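Local structure of RND efflux system, outer membrane lipoprotein, NodT family (Burkholderia mallei, 6U94) at residues Glu280-Ile285 / Phe375-Asp380; Ala305-Ile310 / Ala365-Thr370; Arg400-Thr405 / Gln427-Ala432. The protein probably serves as the outer membrane channel of an RND-type multicomponent efflux system. All blocks are in the same frame, centred on the assembly; numbering follows the deposited sequence.

Contact 1: Glu280-Ile285 / Phe375-Asp380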
loop_
_atom_site.group_PDB
_atom_site.type_symbol
_atom_site.label_atom_id
_atom_site.label_comp_id
_atom_site.label_asym_id
_atom_site.label_seq_id
_atom_site.Cartn_x
_atom_site.Cartn_y
_atom_site.Cartn_z
ATOM N N GLU A 280 15.402 -10.341 9.469
ATOM C CA GLU A 280 16.196 -9.998 10.643
ATOM C C GLU A 280 16.276 -8.491 10.845
ATOM O O GLU A 280 16.491 -8.031 11.972
ATOM C CB GLU A 280 17.601 -10.589 10.524
ATOM C CG GLU A 280 17.655 -12.107 10.557
ATOM C CD GLU A 280 18.976 -12.657 10.055
ATOM O OE1 GLU A 280 19.857 -11.850 9.684
ATOM O OE2 GLU A 280 19.134 -13.893 10.029
ATOM N N ARG A 281 16.106 -7.709 9.775
ATOM C CA ARG A 281 16.153 -6.253 9.844
ATOM C C ARG A 281 14.817 -5.626 10.223
ATOM O O ARG A 281 14.737 -4.399 10.327
ATOM C CB ARG A 281 16.611 -5.667 8.508
ATOM C CG ARG A 281 17.849 -6.305 7.918
ATOM C CD ARG A 281 17.883 -5.993 6.437
ATOM N NE ARG A 281 16.584 -6.281 5.828
ATOM C CZ ARG A 281 16.166 -5.782 4.669
ATOM N NH1 ARG A 281 16.941 -4.957 3.978
ATOM N NH2 ARG A 281 14.966 -6.102 4.203
ATOM N N ARG A 282 13.772 -6.422 10.413
ATOM C CA ARG A 282 12.510 -5.871 10.884
ATOM C C ARG A 282 12.697 -5.286 12.280
ATOM O O ARG A 282 13.306 -5.934 13.143
ATOM C CB ARG A 282 11.423 -6.940 10.909
ATOM C CG ARG A 282 10.824 -7.303 9.543
ATOM C CD ARG A 282 9.791 -8.399 9.703
ATOM N NE ARG A 282 8.755 -8.036 10.667
ATOM C CZ ARG A 282 7.489 -7.779 10.350
ATOM N NH1 ARG A 282 7.084 -7.861 9.084
ATOM N NH2 ARG A 282 6.620 -7.450 11.300
ATOM N N PRO A 283 12.216 -4.067 12.536
ATOM C CA PRO A 283 12.376 -3.494 13.881
ATOM C C PRO A 283 11.778 -4.336 15.000
ATOM O O PRO A 283 12.294 -4.290 16.123
ATOM C CB PRO A 283 11.681 -2.133 13.755
ATOM C CG PRO A 283 11.882 -1.773 12.321
ATOM C CD PRO A 283 11.739 -3.066 11.567
ATOM N N ASP A 284 10.720 -5.113 14.746
ATOM C CA ASP A 284 10.165 -5.930 15.819
ATOM C C ASP A 284 10.961 -7.205 16.056
ATOM O O ASP A 284 10.897 -7.766 17.156
ATOM C CB ASP A 284 8.691 -6.267 15.551
ATOM C CG ASP A 284 8.442 -6.852 14.160
ATOM O OD1 ASP A 284 9.376 -6.938 13.335
ATOM O OD2 ASP A 284 7.282 -7.230 13.896
ATOM N N ILE A 285 11.726 -7.662 15.066
ATOM C CA ILE A 285 12.598 -8.807 15.299
ATOM C C ILE A 285 13.925 -8.364 15.911
ATOM O O ILE A 285 14.501 -9.078 16.738
ATOM C CB ILE A 285 12.797 -9.608 13.999
ATOM C CG1 ILE A 285 11.469 -10.230 13.559
ATOM C CG2 ILE A 285 13.859 -10.698 14.176
ATOM C CD1 ILE A 285 11.599 -11.183 12.399
ATOM N N PHE A 375 6.296 -13.499 9.229
ATOM C CA PHE A 375 6.134 -14.295 8.018
ATOM C C PHE A 375 4.702 -14.226 7.508
ATOM O O PHE A 375 4.469 -14.035 6.311
ATOM C CB PHE A 375 6.540 -15.746 8.279
ATOM C CG PHE A 375 8.015 -15.992 8.169
ATOM C CD1 PHE A 375 8.870 -15.643 9.209
ATOM C CD2 PHE A 375 8.550 -16.578 7.033
ATOM C CE1 PHE A 375 10.234 -15.873 9.111
ATOM C CE2 PHE A 375 9.906 -16.812 6.926
ATOM C CZ PHE A 375 10.754 -16.456 7.972
ATOM N N ARG A 376 3.729 -14.386 8.409
ATOM C CA ARG A 376 2.328 -14.297 8.018
ATOM C C ARG A 376 2.020 -12.948 7.386
ATOM O O ARG A 376 1.296 -12.869 6.388
ATOM C CB ARG A 376 1.430 -14.544 9.230
ATOM C CG ARG A 376 -0.065 -14.543 8.914
ATOM C CD ARG A 376 -0.887 -14.888 10.148
ATOM N NE ARG A 376 -0.508 -16.182 10.713
ATOM C CZ ARG A 376 -0.976 -17.349 10.280
ATOM N NH1 ARG A 376 -1.839 -17.388 9.271
ATOM N NH2 ARG A 376 -0.581 -18.480 10.850
ATOM N N GLU A 377 2.578 -11.874 7.949
ATOM C CA GLU A 377 2.380 -10.544 7.381
ATOM C C GLU A 377 2.960 -10.449 5.975
ATOM O O GLU A 377 2.384 -9.792 5.100
ATOM C CB GLU A 377 3.018 -9.504 8.297
ATOM C CG GLU A 377 2.811 -8.071 7.887
ATOM C CD GLU A 377 3.335 -7.104 8.935
ATOM O OE1 GLU A 377 4.535 -7.178 9.288
ATOM O OE2 GLU A 377 2.537 -6.285 9.426
ATOM N N VAL A 378 4.107 -11.089 5.744
ATOM C CA VAL A 378 4.718 -11.052 4.421
ATOM C C VAL A 378 3.869 -11.830 3.421
ATOM O O VAL A 378 3.629 -11.369 2.298
ATOM C CB VAL A 378 6.159 -11.590 4.487
ATOM C CG1 VAL A 378 6.671 -11.907 3.085
ATOM C CG2 VAL A 378 7.067 -10.575 5.178
ATOM N N ALA A 379 3.398 -13.018 3.813
ATOM C CA ALA A 379 2.554 -13.811 2.926
ATOM C C ALA A 379 1.242 -13.094 2.626
ATOM O O ALA A 379 0.733 -13.161 1.502
ATOM C CB ALA A 379 2.290 -15.183 3.543
ATOM N N ASP A 380 0.689 -12.392 3.621
ATOM C CA ASP A 380 -0.591 -11.718 3.431
ATOM C C ASP A 380 -0.478 -10.574 2.430
ATOM O O ASP A 380 -1.386 -10.365 1.616
ATOM C CB ASP A 380 -1.122 -11.211 4.773
ATOM C CG ASP A 380 -1.717 -12.319 5.620
ATOM O OD1 ASP A 380 -1.665 -13.492 5.193
ATOM O OD2 ASP A 380 -2.241 -12.017 6.713
#

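Contact 2: Ala305-Ile310 / Ala365-Thr370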
loop_
_atom_site.group_PDB
_atom_site.type_symbol
_atom_site.label_atom_id
_atom_site.label_comp_id
_atom_site.label_asym_id
_atom_site.label_seq_id
_atom_site.Cartn_x
_atom_site.Cartn_y
_atom_site.Cartn_z
ATOM N N ALA A 305 16.056 -22.545 16.262
ATOM C CA ALA A 305 14.833 -23.147 16.778
ATOM C C ALA A 305 13.579 -22.557 16.138
ATOM O O ALA A 305 12.623 -23.289 15.868
ATOM C CB ALA A 305 14.770 -22.990 18.298
ATOM N N PHE A 306 13.553 -21.242 15.886
ATOM C CA PHE A 306 12.298 -20.563 15.598
ATOM C C PHE A 306 12.271 -19.721 14.325
ATOM O O PHE A 306 11.231 -19.124 14.030
ATOM C CB PHE A 306 11.909 -19.665 16.784
ATOM C CG PHE A 306 11.768 -20.407 18.084
ATOM C CD1 PHE A 306 10.724 -21.296 18.282
ATOM C CD2 PHE A 306 12.677 -20.208 19.112
ATOM C CE1 PHE A 306 10.591 -21.978 19.475
ATOM C CE2 PHE A 306 12.551 -20.887 20.309
ATOM C CZ PHE A 306 11.508 -21.772 20.493
ATOM N N PHE A 307 13.357 -19.658 13.564
ATOM C CA PHE A 307 13.444 -18.757 12.415
ATOM C C PHE A 307 13.597 -19.570 11.139
ATOM O O PHE A 307 14.683 -20.117 10.879
ATOM C CB PHE A 307 14.614 -17.790 12.586
ATOM C CG PHE A 307 14.422 -16.459 11.910
ATOM C CD1 PHE A 307 14.081 -16.380 10.571
ATOM C CD2 PHE A 307 14.594 -15.281 12.624
ATOM C CE1 PHE A 307 13.911 -15.146 9.955
ATOM C CE2 PHE A 307 14.427 -14.049 12.020
ATOM C CZ PHE A 307 14.083 -13.982 10.678
ATOM N N PRO A 308 12.546 -19.694 10.323
ATOM C CA PRO A 308 12.669 -20.466 9.080
ATOM C C PRO A 308 13.703 -19.857 8.144
ATOM O O PRO A 308 13.884 -18.639 8.087
ATOM C CB PRO A 308 11.261 -20.396 8.471
ATOM C CG PRO A 308 10.351 -20.045 9.616
ATOM C CD PRO A 308 11.180 -19.181 10.528
ATOM N N ARG A 309 14.391 -20.724 7.408
ATOM C CA ARG A 309 15.326 -20.302 6.366
ATOM C C ARG A 309 14.763 -20.778 5.031
ATOM O O ARG A 309 14.994 -21.912 4.609
ATOM C CB ARG A 309 16.755 -20.823 6.624
ATOM C CG ARG A 309 16.874 -22.290 7.013
ATOM C CD ARG A 309 18.271 -22.601 7.563
ATOM N NE ARG A 309 19.346 -22.293 6.619
ATOM C CZ ARG A 309 20.634 -22.546 6.840
ATOM N NH1 ARG A 309 21.014 -23.115 7.976
ATOM N NH2 ARG A 309 21.546 -22.236 5.925
ATOM N N ILE A 310 14.009 -19.895 4.372
ATOM C CA ILE A 310 13.376 -20.169 3.089
ATOM C C ILE A 310 13.479 -18.921 2.225
ATOM O O ILE A 310 13.761 -17.822 2.710
ATOM C CB ILE A 310 11.888 -20.565 3.231
ATOM C CG1 ILE A 310 11.125 -19.447 3.950
ATOM C CG2 ILE A 310 11.737 -21.897 3.953
ATOM C CD1 ILE A 310 9.617 -19.585 3.905
ATOM N N ALA A 365 9.092 -16.962 24.048
ATOM C CA ALA A 365 7.751 -17.083 23.484
ATOM C C ALA A 365 7.393 -15.865 22.640
ATOM O O ALA A 365 6.794 -16.001 21.567
ATOM C CB ALA A 365 6.726 -17.287 24.599
ATOM N N GLY A 366 7.754 -14.668 23.108
ATOM C CA GLY A 366 7.513 -13.476 22.313
ATOM C C GLY A 366 8.309 -13.472 21.023
ATOM O O GLY A 366 7.810 -13.056 19.974
ATOM N N TYR A 367 9.557 -13.940 21.083
ATOM C CA TYR A 367 10.380 -14.036 19.882
ATOM C C TYR A 367 9.773 -15.003 18.873
ATOM O O TYR A 367 9.736 -14.716 17.670
ATOM C CB TYR A 367 11.792 -14.472 20.268
ATOM C CG TYR A 367 12.758 -14.657 19.120
ATOM C CD1 TYR A 367 13.239 -13.569 18.404
ATOM C CD2 TYR A 367 13.228 -15.918 18.784
ATOM C CE1 TYR A 367 14.137 -13.739 17.365
ATOM C CE2 TYR A 367 14.127 -16.097 17.754
ATOM C CZ TYR A 367 14.579 -15.003 17.045
ATOM O OH TYR A 367 15.472 -15.175 16.010
ATOM N N GLU A 368 9.286 -16.152 19.348
ATOM C CA GLU A 368 8.681 -17.130 18.451
ATOM C C GLU A 368 7.438 -16.564 17.776
ATOM O O GLU A 368 7.249 -16.733 16.566
ATOM C CB GLU A 368 8.342 -18.407 19.223
ATOM C CG GLU A 368 7.709 -19.500 18.377
ATOM C CD GLU A 368 7.293 -20.707 19.193
ATOM O OE1 GLU A 368 7.154 -20.572 20.429
ATOM O OE2 GLU A 368 7.108 -21.792 18.603
ATOM N N HIS A 369 6.583 -15.876 18.542
ATOM C CA HIS A 369 5.358 -15.316 17.979
ATOM C C HIS A 369 5.654 -14.163 17.031
ATOM O O HIS A 369 4.976 -14.002 16.010
ATOM C CB HIS A 369 4.426 -14.856 19.101
ATOM C CG HIS A 369 3.881 -15.976 19.928
ATOM N ND1 HIS A 369 3.677 -17.242 19.423
ATOM C CD2 HIS A 369 3.502 -16.024 21.227
ATOM C CE1 HIS A 369 3.192 -18.021 20.374
ATOM N NE2 HIS A 369 3.077 -17.306 21.479
ATOM N N THR A 370 6.657 -13.343 17.356
ATOM C CA THR A 370 7.005 -12.218 16.496
ATOM C C THR A 370 7.481 -12.693 15.129
ATOM O O THR A 370 7.264 -12.008 14.123
ATOM C CB THR A 370 8.068 -11.348 17.180
ATOM O OG1 THR A 370 7.523 -10.788 18.381
ATOM C CG2 THR A 370 8.533 -10.211 16.269
#

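Contact 3: Arg400-Thr405 / Gln427-Ala432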
loop_
_atom_site.group_PDB
_atom_site.type_symbol
_atom_site.label_atom_id
_atom_site.label_comp_id
_atom_site.label_asym_id
_atom_site.label_seq_id
_atom_site.Cartn_x
_atom_site.Cartn_y
_atom_site.Cartn_z
ATOM N N ARG A 400 -13.103 -3.181 -21.587
ATOM C CA ARG A 400 -13.039 -3.506 -23.008
ATOM C C ARG A 400 -14.424 -3.825 -23.567
ATOM O O ARG A 400 -14.752 -3.425 -24.689
ATOM C CB ARG A 400 -12.084 -4.678 -23.236
ATOM C CG ARG A 400 -11.654 -4.852 -24.680
ATOM C CD ARG A 400 -10.639 -5.977 -24.839
ATOM N NE ARG A 400 -9.761 -6.098 -23.678
ATOM C CZ ARG A 400 -9.656 -7.193 -22.931
ATOM N NH1 ARG A 400 -10.364 -8.274 -23.235
ATOM N NH2 ARG A 400 -8.838 -7.213 -21.888
ATOM N N ASP A 401 -15.250 -4.538 -22.797
ATOM C CA ASP A 401 -16.590 -4.885 -23.260
ATOM C C ASP A 401 -17.539 -3.695 -23.185
ATOM O O ASP A 401 -18.357 -3.496 -24.091
ATOM C CB ASP A 401 -17.144 -6.054 -22.445
ATOM C CG ASP A 401 -16.454 -7.365 -22.762
ATOM O OD1 ASP A 401 -15.994 -7.533 -23.909
ATOM O OD2 ASP A 401 -16.374 -8.230 -21.863
ATOM N N LEU A 402 -17.446 -2.898 -22.117
ATOM C CA LEU A 402 -18.315 -1.732 -21.984
ATOM C C LEU A 402 -18.023 -0.700 -23.065
ATOM O O LEU A 402 -18.941 -0.040 -23.562
ATOM C CB LEU A 402 -18.159 -1.113 -20.596
ATOM C CG LEU A 402 -18.582 -1.985 -19.412
ATOM C CD1 LEU A 402 -18.099 -1.381 -18.106
ATOM C CD2 LEU A 402 -20.089 -2.169 -19.390
ATOM N N ALA A 403 -16.749 -0.544 -23.436
ATOM C CA ALA A 403 -16.400 0.371 -24.519
ATOM C C ALA A 403 -17.068 -0.044 -25.825
ATOM O O ALA A 403 -17.600 0.796 -26.558
ATOM C CB ALA A 403 -14.883 0.429 -24.687
ATOM N N GLU A 404 -17.047 -1.345 -26.131
ATOM C CA GLU A 404 -17.682 -1.828 -27.351
ATOM C C GLU A 404 -19.200 -1.744 -27.253
ATOM O O GLU A 404 -19.872 -1.415 -28.238
ATOM C CB GLU A 404 -17.237 -3.263 -27.640
ATOM C CG GLU A 404 -17.980 -3.945 -28.781
ATOM C CD GLU A 404 -17.607 -3.402 -30.153
ATOM O OE1 GLU A 404 -16.754 -2.494 -30.243
ATOM O OE2 GLU A 404 -18.169 -3.894 -31.152
ATOM N N THR A 405 -19.758 -2.038 -26.076
ATOM C CA THR A 405 -21.202 -1.915 -25.892
ATOM C C THR A 405 -21.666 -0.487 -26.150
ATOM O O THR A 405 -22.649 -0.263 -26.866
ATOM C CB THR A 405 -21.598 -2.360 -24.487
ATOM O OG1 THR A 405 -21.225 -3.728 -24.302
ATOM C CG2 THR A 405 -23.101 -2.219 -24.289
ATOM N N GLN A 427 -22.474 4.214 -20.967
ATOM C CA GLN A 427 -21.487 5.229 -20.612
ATOM C C GLN A 427 -21.320 5.329 -19.101
ATOM O O GLN A 427 -20.196 5.453 -18.599
ATOM C CB GLN A 427 -21.893 6.582 -21.199
ATOM C CG GLN A 427 -20.914 7.720 -20.924
ATOM C CD GLN A 427 -21.127 8.378 -19.570
ATOM O OE1 GLN A 427 -22.204 8.276 -18.979
ATOM N NE2 GLN A 427 -20.096 9.047 -19.069
ATOM N N ARG A 428 -22.431 5.285 -18.362
ATOM C CA ARG A 428 -22.367 5.392 -16.909
ATOM C C ARG A 428 -21.622 4.210 -16.299
ATOM O O ARG A 428 -20.877 4.372 -15.323
ATOM C CB ARG A 428 -23.785 5.504 -16.347
ATOM C CG ARG A 428 -24.059 4.654 -15.120
ATOM C CD ARG A 428 -25.536 4.659 -14.757
ATOM N NE ARG A 428 -26.250 3.514 -15.312
ATOM C CZ ARG A 428 -27.514 3.218 -15.027
ATOM N NH1 ARG A 428 -28.204 3.986 -14.196
ATOM N NH2 ARG A 428 -28.091 2.156 -15.572
ATOM N N GLN A 429 -21.800 3.013 -16.865
ATOM C CA GLN A 429 -21.043 1.860 -16.392
ATOM C C GLN A 429 -19.585 1.940 -16.820
ATOM O O GLN A 429 -18.697 1.500 -16.079
ATOM C CB GLN A 429 -21.668 0.564 -16.905
ATOM C CG GLN A 429 -23.002 0.220 -16.277
ATOM C CD GLN A 429 -23.503 -1.145 -16.707
ATOM O OE1 GLN A 429 -22.735 -1.971 -17.202
ATOM N NE2 GLN A 429 -24.796 -1.387 -16.527
ATOM N N LEU A 430 -19.318 2.490 -18.006
ATOM C CA LEU A 430 -17.942 2.600 -18.480
ATOM C C LEU A 430 -17.140 3.565 -17.614
ATOM O O LEU A 430 -16.023 3.251 -17.187
ATOM C CB LEU A 430 -17.929 3.047 -19.943
ATOM C CG LEU A 430 -16.563 3.338 -20.569
ATOM C CD1 LEU A 430 -15.702 2.087 -20.599
ATOM C CD2 LEU A 430 -16.730 3.909 -21.969
ATOM N N PHE A 431 -17.703 4.744 -17.336
ATOM C CA PHE A 431 -16.999 5.733 -16.527
ATOM C C PHE A 431 -16.769 5.233 -15.106
ATOM O O PHE A 431 -15.733 5.535 -14.502
ATOM C CB PHE A 431 -17.781 7.049 -16.522
ATOM C CG PHE A 431 -17.126 8.139 -15.730
ATOM C CD1 PHE A 431 -15.787 8.437 -15.912
ATOM C CD2 PHE A 431 -17.854 8.881 -14.813
ATOM C CE1 PHE A 431 -15.177 9.445 -15.182
ATOM C CE2 PHE A 431 -17.253 9.892 -14.082
ATOM C CZ PHE A 431 -15.913 10.174 -14.268
ATOM N N ALA A 432 -17.709 4.460 -14.560
ATOM C CA ALA A 432 -17.501 3.890 -13.233
ATOM C C ALA A 432 -16.390 2.849 -13.252
ATOM O O ALA A 432 -15.592 2.763 -12.310
ATOM C CB ALA A 432 -18.801 3.279 -12.711
#

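Contact 1: Glu280-Ile285 / Phe375-Asp380
Arg282 and Glu377 meet in a buried salt bridge, a compact illustration of how one guanidinium group can join two backbone segments that stand well apart. The grip is end-on: NH1 and NH2 of Arg282 both converge on OE1 of Glu377, with Arg282 NH1 to Glu377 OE1 at 2.6 Å and Arg282 NH2 to Glu377 OE1 at 2.9 Å. The oxygen lies essentially in the guanidinium plane, but the carboxylate is turned 39° from it. A bend at chi3 (55°) swings the guanidinium so that its other edge grips Asp284 side-on. There Arg282 NE donates to Asp284 OD1 at 3.0 Å, and Arg282 NH2 reaches Asp284 OD2 at 2.7 Å in a nearly straight bond (175°). NH1 also donates to Ala454 O of helix 421-454, so all three nitrogens are engaged and the rotation of the group is fixed.

Away from this knot the contact is loose. The nearest CA atoms, those of Arg282 and Phe375, are 10.9 Å apart, and Val378 comes no nearer than 4.8 Å. Arg376, partly exposed, turns its guanidinium elsewhere, to Val331 O, and Asp380 lies exposed one turn beyond Glu377. The two carboxylates flanking Arg282 probably stabilise its positive charge. The arrangement is a largely buried Asp-Arg-Glu salt-bridge network, tying the N-cap of helix 283-294 to the long helix 362-415.

Contact 2: Ala305-Ile310 / Ala365-Thr370
Phe306 lays one face of its ring against the aliphatic part of Glu368, and the paired orientation of these two side chains sets the character of the contact. CB of Glu368 sits 4.2 Å from the centroid of the Phe306 ring and 26° off its normal, a CH-pi contact over the face. The chain then runs outward over the CD1-CE1 rim. Its CG lies 3.5 Å from Phe306 CD1, and its carboxylate passes beside CE1 with its plane inclined 48° to that of the ring. This course follows from an extended chain, with CG anti to the backbone N (chi1 -180°) and CD continuing outward. CB of Ala305 lies over the opposite face of Phe306, 3.5 Å above its plane and near the rim, so the ring is held between neighbours on both sides. The far end of Glu368 is claimed by Arg359, which forms a salt bridge with OE1.

In the fold, the C-terminal end of helix 299-306 is received here by the early turns of helix 362-415; the CA atoms of Phe306 and Glu368 are 5.7 Å apart. As in other outer membrane factors, the connection between these helices probably belongs to the membrane-embedded end of the protein. Phe307, the first residue to leave helical geometry, opens the extended segment that follows, and its ring edge is met by the end of Tyr367.

These two aromatic side chains cross at about a right angle. The phenol oxygen lies in the Phe307 ring plane, with Tyr367 OH 3.5 Å from Phe307 CD2. That hydroxyl is hydrogen-bonded to Glu289 OE2 of helix 283-294, so it grazes Phe307 while its polar demand is met by the glutamate. Flanking the tyrosine ring obliquely, CB of Phe306 lies 4.3 Å from Tyr367 CE2.

Contact 3: Arg400-Thr405 / Gln427-Ala432
Gln429 and Leu430 press onto Leu402 across a surface-lying helix pair, an instructive case of a sparse antiparallel interface built from very few side chains. Along segment 427-432, Gln427 comes first and turns away from this partner, towards helix 156-203. Arg428, exposed, pairs with Asp425 of its own helix.

Gln429 is the first to touch. Its extended chain crosses Leu402 at about a right angle, bringing Gln429 OE1 to 3.4 Å from Leu402 CD2, a van der Waals approach; its NE2 makes a weak hydrogen bond to Asp425. The other methyl of the leucine, Leu402 CD1, lies against the backbone, 3.6 Å from Gln429 O.

The setting is a helical hairpin: helices 362-415 and 421-454 are joined by a short connection, and their segments run nearly antiparallel (151°) with axes 9.1 Å apart. This is consistent with the long helical hairpins that build the periplasmic alpha-barrel of outer membrane factors.

Leu430 follows, its chi1 of 175° and chi2 of 63° together bringing CD1 against the backbone and CB at Leu402-Ala403. There Leu430 CD1 lies 4.0 Å from Leu402 CB and equally 4.0 Å from Ala403 N, while Ala403 CB is more distant, at 4.5 Å from Leu430 CD1; Ile399 and Lys406 also touch this leucine. Phe431 then faces the other way, onto Leu186 and Thr190 of helix 156-203.

How the contacts relate
Followed from the N terminus, the chain first lays down 280-285, at the start of helix 283-294, and then 305-310, at the end of helix 299-306. Both wait for helix 362-415. Its early turns, 365-370, close contact 2; a little farther on, 375-380 closes contact 1, so the loop of contact 2 is nested inside that of contact 1. The two touch, Phe375 packing on Phe307 and Pro308, with centres about 10 Å apart. Contact 3 comes in series, opening farther along the same helix and closing on helix 421-454. Its centre lies about 41 Å from that of contact 1, across the chain's centre, so one long helix links both regions.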